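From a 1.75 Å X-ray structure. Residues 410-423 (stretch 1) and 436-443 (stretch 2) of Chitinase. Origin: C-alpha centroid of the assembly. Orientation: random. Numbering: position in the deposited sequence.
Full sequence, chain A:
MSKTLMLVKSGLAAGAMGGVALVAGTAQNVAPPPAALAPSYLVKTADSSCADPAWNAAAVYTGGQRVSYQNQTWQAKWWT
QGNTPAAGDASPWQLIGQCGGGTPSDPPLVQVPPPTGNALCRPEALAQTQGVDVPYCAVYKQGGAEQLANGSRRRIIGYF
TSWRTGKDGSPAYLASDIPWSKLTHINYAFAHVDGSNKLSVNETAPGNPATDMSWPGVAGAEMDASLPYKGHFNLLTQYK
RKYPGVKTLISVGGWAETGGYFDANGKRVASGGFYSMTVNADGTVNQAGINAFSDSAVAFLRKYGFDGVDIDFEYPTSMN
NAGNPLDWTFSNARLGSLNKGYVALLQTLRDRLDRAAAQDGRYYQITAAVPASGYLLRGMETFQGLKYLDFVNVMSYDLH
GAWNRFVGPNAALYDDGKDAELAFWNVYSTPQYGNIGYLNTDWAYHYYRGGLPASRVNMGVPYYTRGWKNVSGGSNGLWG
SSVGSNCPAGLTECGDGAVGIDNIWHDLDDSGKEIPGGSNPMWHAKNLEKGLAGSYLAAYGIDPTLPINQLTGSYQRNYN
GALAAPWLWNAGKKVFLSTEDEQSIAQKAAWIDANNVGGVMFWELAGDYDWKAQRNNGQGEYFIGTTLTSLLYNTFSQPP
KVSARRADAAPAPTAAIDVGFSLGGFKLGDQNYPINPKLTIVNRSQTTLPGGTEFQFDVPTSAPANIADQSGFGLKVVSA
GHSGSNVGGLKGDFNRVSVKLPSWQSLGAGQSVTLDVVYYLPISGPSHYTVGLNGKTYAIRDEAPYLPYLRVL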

# COMPACT_ATOMS: atom_id res chain seq x y z
N ASN A 410 4.68 -14.20 5.54
CA ASN A 410 4.95 -12.80 5.29
C ASN A 410 3.73 -12.06 4.72
O ASN A 410 3.53 -10.86 4.96
N ALA A 411 2.88 -12.79 4.00
CA ALA A 411 1.83 -12.16 3.22
C ALA A 411 0.61 -13.07 3.06
O ALA A 411 0.15 -13.31 1.95
N ALA A 412 0.10 -13.60 4.18
CA ALA A 412 -1.08 -14.47 4.10
C ALA A 412 -2.23 -13.81 3.33
O ALA A 412 -2.52 -12.63 3.53
N LEU A 413 -2.88 -14.56 2.45
CA LEU A 413 -4.07 -14.05 1.77
C LEU A 413 -5.25 -13.93 2.75
O LEU A 413 -5.98 -12.93 2.74
N TYR A 414 -5.44 -14.97 3.55
CA TYR A 414 -6.57 -15.08 4.47
C TYR A 414 -6.15 -15.30 5.92
O TYR A 414 -5.04 -15.74 6.20
N ASP A 415 -7.09 -15.05 6.83
CA ASP A 415 -6.99 -15.51 8.21
C ASP A 415 -7.31 -17.02 8.26
O ASP A 415 -8.18 -17.48 7.51
N ASP A 416 -6.63 -17.77 9.13
CA ASP A 416 -6.93 -19.20 9.33
C ASP A 416 -7.36 -19.48 10.77
O ASP A 416 -7.51 -20.64 11.18
N GLY A 417 -7.59 -18.42 11.54
CA GLY A 417 -8.06 -18.55 12.90
C GLY A 417 -6.94 -18.91 13.88
O GLY A 417 -7.19 -19.08 15.07
N LYS A 418 -5.71 -19.00 13.38
CA LYS A 418 -4.61 -19.50 14.20
C LYS A 418 -3.36 -18.61 14.20
O LYS A 418 -2.29 -19.06 14.61
N ASP A 419 -3.48 -17.36 13.75
CA ASP A 419 -2.33 -16.45 13.76
C ASP A 419 -1.82 -16.30 15.19
O ASP A 419 -2.56 -15.84 16.06
N ALA A 420 -0.58 -16.71 15.44
CA ALA A 420 -0.05 -16.80 16.80
C ALA A 420 0.04 -15.43 17.47
O ALA A 420 -0.06 -15.32 18.70
N GLU A 421 0.24 -14.39 16.67
CA GLU A 421 0.31 -13.03 17.21
C GLU A 421 -1.07 -12.56 17.65
O GLU A 421 -1.24 -12.03 18.75
N LEU A 422 -2.06 -12.76 16.79
CA LEU A 422 -3.44 -12.41 17.11
C LEU A 422 -3.94 -13.19 18.33
O LEU A 422 -4.64 -12.64 19.17
N ALA A 423 -3.56 -14.46 18.43
CA ALA A 423 -3.95 -15.27 19.59
C ALA A 423 -3.32 -14.71 20.87
O ALA A 423 -3.97 -14.65 21.92
N ILE A 436 -13.13 -11.91 13.58
CA ILE A 436 -12.41 -11.37 12.44
C ILE A 436 -10.93 -11.26 12.77
O ILE A 436 -10.55 -10.52 13.68
N GLY A 437 -10.09 -11.99 12.03
CA GLY A 437 -8.65 -11.84 12.15
C GLY A 437 -8.14 -10.94 11.03
O GLY A 437 -8.58 -11.09 9.90
N TYR A 438 -7.22 -10.02 11.32
CA TYR A 438 -6.95 -8.94 10.36
C TYR A 438 -5.56 -8.92 9.72
O TYR A 438 -5.31 -8.08 8.86
N LEU A 439 -4.66 -9.82 10.11
CA LEU A 439 -3.30 -9.80 9.56
C LEU A 439 -3.25 -10.58 8.25
O LEU A 439 -2.57 -11.61 8.14
N ASN A 440 -3.96 -10.09 7.25
CA ASN A 440 -4.01 -10.79 5.97
C ASN A 440 -4.44 -9.86 4.86
O ASN A 440 -5.05 -8.82 5.10
N THR A 441 -4.08 -10.24 3.63
CA THR A 441 -4.31 -9.44 2.44
C THR A 441 -5.79 -9.14 2.22
O THR A 441 -6.17 -8.01 1.88
N ASP A 442 -6.62 -10.15 2.43
CA ASP A 442 -8.06 -10.03 2.22
C ASP A 442 -8.65 -8.96 3.14
O ASP A 442 -9.49 -8.16 2.70
N TRP A 443 -8.19 -8.92 4.39
CA TRP A 443 -8.73 -7.95 5.35
C TRP A 443 -8.33 -6.54 4.92
O TRP A 443 -9.16 -5.62 4.91

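What holds the two stretches together most firmly? Two backbone hydrogen bonds do, both made where a helix begins in stretch 2. Thr441 N donates to Ala412 O at 2.9 Å in a nearly straight bond, and Asp442 N donates to Leu413 O, also at 2.9 Å. The first turn of a helix leaves its amide groups without partners inside the helix, so the carbonyls of the loop can fill that role. Thr441, with chi1 in m, also points toward the loop and brings OG1 to 3.1 Å from Ala412 O, while Asn440 CA adds a CA-H...O contact with Ala412 O at 3.4 Å.

How does Asn440 serve both its own helix and the contact? It is the N-cap residue, and its p rotamer turns OD1 back to accept from Trp443 N at 2.9 Å, while ND2 donates to Gly437 O at 2.9 Å. The side chain is thereby fixed as a platform against stretch 1: its CB lies 3.5 Å from Tyr414 C, and its ND2 is 3.6 Å from Asp415 CB. Asp415, a t rotamer pointing toward stretch 2, lays OD1 3.4 Å from Gly437 CA and accepts from Gly417 N through OD2 at 2.8 Å. Glycine suits position 437, since an ideal CB there would stand only 2.0 Å from Asp415 OD1.

Where does water complete the polar contact? Water 2 donates to Asp415 OD1 at 2.7 Å and accepts from Asn440 ND2 at 2.9 Å, joining the two side chains. Near the start of the other helix, water 3 lies 2.8 Å from Asp419 OD2 and 2.6 Å from Leu439 O. Asp419, also in t, caps that helix: its OD1 accepts from Glu421 N at 2.9 Å and from Leu422 N at 3.2 Å.

Which side chains make the apolar packing? Leu422 and Leu439 dominate, each pointing toward the opposite stretch with chi1 in m and chi2 in t. Leu422 CD2 meets Leu439 CD1 at 4.0 Å and Tyr438 CZ at 3.5 Å, while Leu422 CD1 lies 3.8 Å from Gly437 CA. Tyr438 starts away from stretch 1, but its p rotamer brings the ring back to Leu422. Leu439 CD1 also touches Asp419 OD2 at 3.8 Å. Farther along, the ring of Tyr414 meets Asp442 at its edge, CD1 to Asp442 CB at 3.7 Å, and Leu413 CD1 reaches within 4.0 Å of Thr441 CB.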

# COMPACT_ATOMS: atom_id res chain seq x y z
CB ASN A 410 6.14 -12.70 4.33
CG ASN A 410 6.57 -11.28 4.09
OD1 ASN A 410 6.32 -10.72 3.03
ND2 ASN A 410 7.18 -10.67 5.09
CB ALA A 411 2.37 -11.78 1.84
CB ALA A 412 -1.55 -14.84 5.51
CB LEU A 413 -4.47 -14.95 0.61
CG LEU A 413 -5.74 -14.57 -0.15
CD1 LEU A 413 -5.64 -13.16 -0.71
CD2 LEU A 413 -6.02 -15.57 -1.27
CB TYR A 414 -7.45 -16.27 4.10
CG TYR A 414 -8.18 -16.23 2.78
CD1 TYR A 414 -8.82 -15.08 2.34
CD2 TYR A 414 -8.28 -17.38 2.00
CE1 TYR A 414 -9.52 -15.06 1.15
CE2 TYR A 414 -8.96 -17.37 0.80
CZ TYR A 414 -9.59 -16.21 0.39
OH TYR A 414 -10.28 -16.22 -0.80
CB ASP A 415 -7.95 -14.73 9.09
CG ASP A 415 -7.80 -15.06 10.56
OD1 ASP A 415 -6.85 -14.53 11.18
OD2 ASP A 415 -8.60 -15.86 11.07
CB ASP A 416 -5.71 -20.09 8.96
CG ASP A 416 -4.53 -19.98 9.95
OD1 ASP A 416 -4.52 -19.08 10.82
OD2 ASP A 416 -3.60 -20.82 9.84
CB LYS A 418 -4.21 -20.90 13.72
CG LYS A 418 -5.28 -21.97 13.86
CD LYS A 418 -4.77 -23.30 13.32
CE LYS A 418 -5.90 -24.16 12.77
NZ LYS A 418 -6.50 -23.55 11.55
CB ASP A 419 -2.69 -15.08 13.17
CG ASP A 419 -1.47 -14.17 13.02
OD1 ASP A 419 -0.86 -13.81 14.05
OD2 ASP A 419 -1.13 -13.80 11.88
CB ALA A 420 1.31 -17.48 16.79
CB GLU A 421 0.90 -12.07 16.18
CG GLU A 421 1.11 -10.66 16.71
CD GLU A 421 1.99 -9.81 15.81
OE1 GLU A 421 2.28 -8.66 16.19
OE2 GLU A 421 2.40 -10.29 14.73
CB LEU A 422 -4.35 -12.65 15.90
CG LEU A 422 -4.05 -11.74 14.71
CD1 LEU A 422 -5.12 -11.90 13.63
CD2 LEU A 422 -3.96 -10.30 15.15
CB ALA A 423 -3.55 -16.73 19.39
CB ILE A 436 -12.97 -10.00 12.03
CG1 ILE A 436 -14.43 -10.17 11.57
CG2 ILE A 436 -12.10 -9.37 10.93
CD1 ILE A 436 -15.04 -8.92 11.00
CB TYR A 438 -7.19 -7.58 11.02
CG TYR A 438 -6.40 -7.37 12.28
CD1 TYR A 438 -5.10 -6.88 12.24
CD2 TYR A 438 -6.95 -7.69 13.52
CE1 TYR A 438 -4.37 -6.71 13.41
CE2 TYR A 438 -6.23 -7.51 14.68
CZ TYR A 438 -4.95 -7.02 14.62
OH TYR A 438 -4.24 -6.86 15.79
CB LEU A 439 -2.29 -10.38 10.56
CG LEU A 439 -1.91 -9.47 11.74
CD1 LEU A 439 -0.86 -10.13 12.62
CD2 LEU A 439 -1.41 -8.12 11.22
CB ASN A 440 -4.95 -12.00 6.06
CG ASN A 440 -6.36 -11.62 6.49
OD1 ASN A 440 -7.19 -11.27 5.66
ND2 ASN A 440 -6.62 -11.67 7.80
CB THR A 441 -3.73 -10.18 1.21
OG1 THR A 441 -2.33 -10.40 1.44
CG2 THR A 441 -3.92 -9.37 -0.08
CB ASP A 442 -8.74 -11.39 2.44
CG ASP A 442 -10.24 -11.36 2.21
OD1 ASP A 442 -10.69 -11.56 1.06
OD2 ASP A 442 -10.99 -11.16 3.20
CB TRP A 443 -8.23 -8.22 6.78
CG TRP A 443 -8.78 -7.19 7.76
CD1 TRP A 443 -9.94 -7.27 8.47
CD2 TRP A 443 -8.21 -5.91 8.07
NE1 TRP A 443 -10.12 -6.13 9.22
CE2 TRP A 443 -9.06 -5.28 8.99
CE3 TRP A 443 -7.03 -5.25 7.66
CZ2 TRP A 443 -8.80 -4.01 9.52
CZ3 TRP A 443 -6.77 -3.99 8.17
CH2 TRP A 443 -7.65 -3.38 9.10
O HOH W 1 -3.55 -14.92 8.45
O HOH W 2 -5.14 -12.81 9.97
O HOH W 3 -1.13 -13.59 9.11